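Local structure of putative glycosidase ph117-related (Bacteroides thetaiotaomicron, 5A7V) at residues P169-A174 with G186-K191; G86-L91 with V353-K358. The protein probably acts on beta-mannosidic linkages as a family GH130 enzyme, related to beta-1,4-mannooligosaccharide phosphorylases, and binds mannose in its pocket. One frame throughout, in Å; residues are numbered along the deposited sequence.

Contact 1 (P169-A174 with G186-K191); sequences PRLAIA and GPAFAK. With SO4 (sulfate ion), chain I.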
loop_
_atom_site.group_PDB
_atom_site.type_symbol
_atom_site.label_atom_id
_atom_site.label_comp_id
_atom_site.label_asym_id
_atom_site.label_seq_id
_atom_site.Cartn_x
_atom_site.Cartn_y
_atom_site.Cartn_z
ATOM N N PRO A 169 1.845 -2.407 16.386
ATOM C CA PRO A 169 2.171 -1.775 15.108
ATOM C C PRO A 169 1.634 -0.362 15.095
ATOM O O PRO A 169 0.492 -0.122 15.470
ATOM C CB PRO A 169 1.436 -2.624 14.068
ATOM C CG PRO A 169 0.333 -3.281 14.810
ATOM C CD PRO A 169 0.648 -3.270 16.276
ATOM N N ARG A 170 2.462 0.615 14.679
ATOM C CA ARG A 170 2.011 2.005 14.647
ATOM C C ARG A 170 2.238 2.648 13.272
ATOM O O ARG A 170 3.316 2.521 12.682
ATOM C CB ARG A 170 2.734 2.849 15.700
ATOM C CG ARG A 170 2.472 2.454 17.140
ATOM C CD ARG A 170 3.271 3.320 18.114
ATOM N NE ARG A 170 2.876 3.173 19.515
ATOM C CZ ARG A 170 3.334 2.223 20.330
ATOM N NH1 ARG A 170 4.212 1.330 19.896
ATOM N NH2 ARG A 170 2.945 2.190 21.589
ATOM N N LEU A 171 1.223 3.361 12.802
ATOM C CA LEU A 171 1.331 4.154 11.574
ATOM C C LEU A 171 2.198 5.404 11.842
ATOM O O LEU A 171 1.860 6.184 12.740
ATOM C CB LEU A 171 -0.059 4.598 11.118
ATOM C CG LEU A 171 -0.142 5.354 9.803
ATOM C CD1 LEU A 171 0.454 4.605 8.640
ATOM C CD2 LEU A 171 -1.579 5.773 9.490
ATOM N N ALA A 172 3.275 5.514 11.091
ATOM C CA ALA A 172 4.260 6.591 11.291
ATOM C C ALA A 172 4.589 7.281 9.998
ATOM O O ALA A 172 4.251 6.848 8.918
ATOM C CB ALA A 172 5.515 6.035 11.947
ATOM N N ILE A 173 5.286 8.436 10.121
ATOM C CA ILE A 173 5.595 9.320 8.983
ATOM C C ILE A 173 7.106 9.560 8.919
ATOM O O ILE A 173 7.753 9.798 9.973
ATOM C CB ILE A 173 4.867 10.688 9.077
ATOM C CG1 ILE A 173 3.375 10.567 9.377
ATOM C CG2 ILE A 173 5.136 11.505 7.834
ATOM C CD1 ILE A 173 2.555 9.888 8.269
ATOM N N ALA A 174 7.630 9.517 7.719
ATOM C CA ALA A 174 9.021 9.984 7.464
ATOM C C ALA A 174 8.993 10.843 6.217
ATOM O O ALA A 174 8.141 10.702 5.351
ATOM C CB ALA A 174 9.964 8.792 7.269
ATOM N N GLY A 186 7.923 9.985 13.729
ATOM C CA GLY A 186 7.182 9.194 14.709
ATOM C C GLY A 186 5.725 8.920 14.312
ATOM O O GLY A 186 5.286 9.243 13.203
ATOM N N PRO A 187 4.988 8.298 15.238
ATOM C CA PRO A 187 3.584 7.950 14.976
ATOM C C PRO A 187 2.753 9.119 14.461
ATOM O O PRO A 187 2.795 10.244 15.023
ATOM C CB PRO A 187 3.110 7.417 16.333
ATOM C CG PRO A 187 4.353 6.868 16.980
ATOM C CD PRO A 187 5.452 7.830 16.567
ATOM N N ALA A 188 1.970 8.871 13.433
ATOM C CA ALA A 188 1.079 9.873 12.856
ATOM C C ALA A 188 0.110 10.430 13.871
ATOM O O ALA A 188 -0.242 11.624 13.783
ATOM C CB ALA A 188 0.295 9.240 11.711
ATOM N N PHE A 189 -0.302 9.605 14.831
ATOM C CA PHE A 189 -1.343 9.987 15.792
ATOM C C PHE A 189 -0.775 10.190 17.203
ATOM O O PHE A 189 -1.500 10.141 18.204
ATOM C CB PHE A 189 -2.473 8.971 15.797
ATOM C CG PHE A 189 -2.997 8.660 14.430
ATOM C CD1 PHE A 189 -3.301 9.651 13.528
ATOM C CD2 PHE A 189 -3.162 7.330 14.019
ATOM C CE1 PHE A 189 -3.759 9.355 12.241
ATOM C CE2 PHE A 189 -3.639 7.043 12.764
ATOM C CZ PHE A 189 -3.962 8.038 11.871
ATOM N N ALA A 190 0.537 10.470 17.292
ATOM C CA ALA A 190 1.139 10.708 18.615
ATOM C C ALA A 190 0.544 11.887 19.393
ATOM O O ALA A 190 0.350 11.817 20.594
ATOM C CB ALA A 190 2.638 10.935 18.482
ATOM N N LYS A 191 0.308 12.977 18.680
ATOM C CA LYS A 191 0.016 14.262 19.347
ATOM C C LYS A 191 -1.486 14.535 19.556
ATOM O O LYS A 191 -1.865 15.168 20.554
ATOM C CB LYS A 191 0.602 15.382 18.475
ATOM C CG LYS A 191 0.547 16.802 19.002
ATOM C CD LYS A 191 1.359 17.758 18.114
ATOM C CE LYS A 191 0.553 18.399 16.989
ATOM N NZ LYS A 191 0.943 19.834 16.860
HETATM S S SO4 I . 4.973 -0.268 23.373
HETATM O O1 SO4 I . 4.735 -0.668 21.979
HETATM O O2 SO4 I . 6.335 0.325 23.508
HETATM O O3 SO4 I . 4.827 -1.469 24.246
HETATM O O4 SO4 I . 4.035 0.798 23.803
HETATM O O HOH W 1 0.085 6.680 14.905
HETATM O O HOH W 2 8.670 7.983 11.870
#
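Gly186, the first residue of 186-191, meets Ile173 at the end of edge strand 183-187, which forms a beta hairpin with 169-176 in a four-stranded antiparallel blade; the beta-propeller fold of GH130 enzymes is built from such blades. Pro169, at the start of 169-174, lines the mannose pocket. Ile173 N reaches Gly186 O at 3.2 Å, and one water bridges Gly186 N and Ile173 O. Pro187, paired with Ala172 at a non-hydrogen-bonded position, makes a CA-H...O contact with Leu171 O, while its ring carbon CG rests 3.9 Å from Arg170 CD. From there Arg170 runs out extended, NE and NH2 tied to Phe198 O and Asn199 OD1, and turns its guanidinium edge to a sulfate, probably from the crystallisation liquor: NH1 reaches sulfate O1 at 2.9 Å and NH2 sulfate O4 at 2.8 Å. A type I turn from Pro187 to Ala190 swings the chain off the blade. Ala188 N donates a nearly straight bond (2.8 Å, 165°) to Leu171 O, which also accepts one from a second water, itself accepting from Phe189 N. The Ala188 methyl sits 4.1 Å from Ile173 CG1. Phe189 meets Trp229 of the next sheet, and its CZ lies 4.1 Å from Leu171 CD2, obliquely placed.

Contact 2 (G86-L91 with V353-K358); sequences GKIVVL and VYYKDK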
loop_
_atom_site.group_PDB
_atom_site.type_symbol
_atom_site.label_atom_id
_atom_site.label_comp_id
_atom_site.label_asym_id
_atom_site.label_seq_id
_atom_site.Cartn_x
_atom_site.Cartn_y
_atom_site.Cartn_z
ATOM N N GLY A 86 12.652 11.680 -13.278
ATOM C CA GLY A 86 12.283 11.118 -14.570
ATOM C C GLY A 86 12.193 9.582 -14.582
ATOM O O GLY A 86 12.043 9.015 -15.678
ATOM N N LYS A 87 12.335 8.942 -13.422
ATOM C CA LYS A 87 12.271 7.487 -13.319
ATOM C C LYS A 87 11.254 7.057 -12.287
ATOM O O LYS A 87 10.926 7.799 -11.351
ATOM C CB LYS A 87 13.647 6.940 -12.945
ATOM C CG LYS A 87 14.734 7.265 -13.994
ATOM C CD LYS A 87 15.941 6.377 -13.880
ATOM C CE LYS A 87 17.051 6.750 -14.861
ATOM N NZ LYS A 87 18.208 5.854 -14.579
ATOM N N ILE A 88 10.803 5.802 -12.425
ATOM C CA ILE A 88 10.036 5.152 -11.364
ATOM C C ILE A 88 11.014 4.669 -10.303
ATOM O O ILE A 88 12.028 4.044 -10.632
ATOM C CB ILE A 88 9.204 3.976 -11.939
ATOM C CG1 ILE A 88 8.005 4.503 -12.742
ATOM C CG2 ILE A 88 8.728 3.035 -10.819
ATOM C CD1 ILE A 88 7.319 3.490 -13.636
ATOM N N VAL A 89 10.704 4.971 -9.046
ATOM C CA VAL A 89 11.458 4.524 -7.894
ATOM C C VAL A 89 10.533 3.692 -7.015
ATOM O O VAL A 89 9.430 4.138 -6.666
ATOM C CB VAL A 89 12.090 5.677 -7.112
ATOM C CG1 VAL A 89 12.870 5.180 -5.899
ATOM C CG2 VAL A 89 13.019 6.439 -8.038
ATOM N N VAL A 90 11.001 2.505 -6.647
ATOM C CA VAL A 90 10.292 1.638 -5.739
ATOM C C VAL A 90 11.107 1.480 -4.455
ATOM O O VAL A 90 12.335 1.227 -4.501
ATOM C CB VAL A 90 10.026 0.260 -6.401
ATOM C CG1 VAL A 90 9.625 -0.818 -5.389
ATOM C CG2 VAL A 90 8.983 0.401 -7.475
ATOM N N LEU A 91 10.429 1.602 -3.313
ATOM C CA LEU A 91 10.976 1.227 -2.000
ATOM C C LEU A 91 10.227 -0.029 -1.550
ATOM O O LEU A 91 9.033 0.030 -1.292
ATOM C CB LEU A 91 10.891 2.342 -0.964
ATOM C CG LEU A 91 12.056 3.363 -0.953
ATOM C CD1 LEU A 91 12.074 4.198 -2.227
ATOM C CD2 LEU A 91 12.078 4.190 0.303
ATOM N N VAL A 353 2.249 4.797 -9.923
ATOM C CA VAL A 353 2.957 5.941 -10.559
ATOM C C VAL A 353 2.257 6.244 -11.874
ATOM O O VAL A 353 2.025 5.347 -12.677
ATOM C CB VAL A 353 4.466 5.685 -10.802
ATOM C CG1 VAL A 353 5.175 7.005 -11.124
ATOM C CG2 VAL A 353 5.136 5.034 -9.613
ATOM N N TYR A 354 1.949 7.524 -12.105
ATOM C CA TYR A 354 1.468 8.006 -13.392
ATOM C C TYR A 354 2.716 8.371 -14.176
ATOM O O TYR A 354 3.428 9.323 -13.792
ATOM C CB TYR A 354 0.513 9.200 -13.218
ATOM C CG TYR A 354 -0.111 9.633 -14.519
ATOM C CD1 TYR A 354 -0.892 8.762 -15.271
ATOM C CD2 TYR A 354 0.054 10.927 -15.008
ATOM C CE1 TYR A 354 -1.470 9.151 -16.467
ATOM C CE2 TYR A 354 -0.510 11.334 -16.210
ATOM C CZ TYR A 354 -1.269 10.447 -16.952
ATOM O OH TYR A 354 -1.792 10.865 -18.134
ATOM N N TYR A 355 3.006 7.624 -15.221
ATOM C CA TYR A 355 4.282 7.679 -15.910
ATOM C C TYR A 355 4.081 7.331 -17.361
ATOM O O TYR A 355 3.360 6.368 -17.651
ATOM C CB TYR A 355 5.249 6.691 -15.258
ATOM C CG TYR A 355 6.684 6.679 -15.764
ATOM C CD1 TYR A 355 7.514 7.750 -15.540
ATOM C CD2 TYR A 355 7.228 5.557 -16.367
ATOM C CE1 TYR A 355 8.847 7.734 -15.942
ATOM C CE2 TYR A 355 8.564 5.509 -16.733
ATOM C CZ TYR A 355 9.369 6.607 -16.538
ATOM O OH TYR A 355 10.677 6.557 -16.907
ATOM N N LYS A 356 4.663 8.099 -18.284
ATOM C CA LYS A 356 4.441 7.832 -19.713
ATOM C C LYS A 356 2.943 7.727 -20.074
ATOM O O LYS A 356 2.534 6.915 -20.914
ATOM C CB LYS A 356 5.226 6.589 -20.158
ATOM C CG LYS A 356 6.715 6.765 -19.956
ATOM C CD LYS A 356 7.484 5.568 -20.485
ATOM C CE LYS A 356 8.986 5.817 -20.426
ATOM N NZ LYS A 356 9.788 4.653 -20.946
ATOM N N ASP A 357 2.128 8.546 -19.402
ATOM C CA ASP A 357 0.668 8.600 -19.611
ATOM C C ASP A 357 -0.075 7.307 -19.256
ATOM O O ASP A 357 -1.212 7.135 -19.706
ATOM C CB ASP A 357 0.323 9.105 -21.023
ATOM C CG ASP A 357 0.761 10.532 -21.274
ATOM O OD1 ASP A 357 1.147 11.281 -20.371
ATOM O OD2 ASP A 357 0.649 10.928 -22.423
ATOM N N LYS A 358 0.543 6.491 -18.410
ATOM C CA LYS A 358 -0.098 5.254 -17.953
ATOM C C LYS A 358 0.020 5.153 -16.448
ATOM O O LYS A 358 0.846 5.819 -15.798
ATOM C CB LYS A 358 0.556 4.033 -18.636
ATOM C CG LYS A 358 0.472 4.076 -20.151
ATOM C CD LYS A 358 1.175 2.939 -20.853
ATOM C CE LYS A 358 1.517 3.327 -22.263
ATOM N NZ LYS A 358 2.685 4.303 -22.297
#
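The Tyr355 ring takes Ile88 on one face, Lys356 CG on the opposite face, and the carbonyl oxygen of Gly86 in plane at its edge. On the Ile88 face, CG1 makes a CH-pi contact, 4.0 Å from the ring centroid and 18° off the normal, while CD1 presses on the CD2 side of the ring at 3.4 Å from Tyr355 CD2. With chi1 at -175°, the ring swings away from the Tyr355 amide and out toward strand 87-95. Two residues earlier, Val353 points toward the same strand, and its CG1 touches Ile88 CG1 at 4.1 Å. The two strands run nearly antiparallel, 164° between their directions, but their axes stay 8.7 Å apart and no backbone hydrogen bond joins them. This is packing between neighbouring blades of the beta-propeller fold known for GH130 enzymes: Ile88 also leans on Tyr360 and Tyr362 of strand 358-365, and Tyr355 on Leu83. A type I' turn from Tyr355 to Lys358 closes the hairpin, where Lys358 NZ bonds Lys356 O at 3.0 Å in the carbonyl plane. Tyr355 OH is hydrogen-bonded to Ser115 O, an acceptor shared with Lys356 NZ; Gly86 O lies 3.1 Å from Tyr355 OH as a competing acceptor. The single phenol proton thus has two carbonyls within reach, so the polar end is set among backbone oxygens while apolar carbon holds the ring against the neighbouring blade.

Overall arrangement
Every touching residue of contact 1 is buried, and the contact is local: 169-174 and 186-191 belong to one hairpin, and main-chain bonds with two bridging waters tie the strand to the departing turn. Contact 2 joins segments 262 residues apart, from different sheets, and relies mainly on side chains, with an aromatic ring and branched aliphatics in place of strand pairing; it is only partly buried, running from the covered Ile88 and Val353 to the exposed Gly86. The two share no strand. Their centres lie 27 Å apart, with nearest atoms about 9 Å apart, and contact 1 is nested in the loop closed by contact 2. Contact 1 is also the one holding a pocket residue, Pro169, which touches bound mannose.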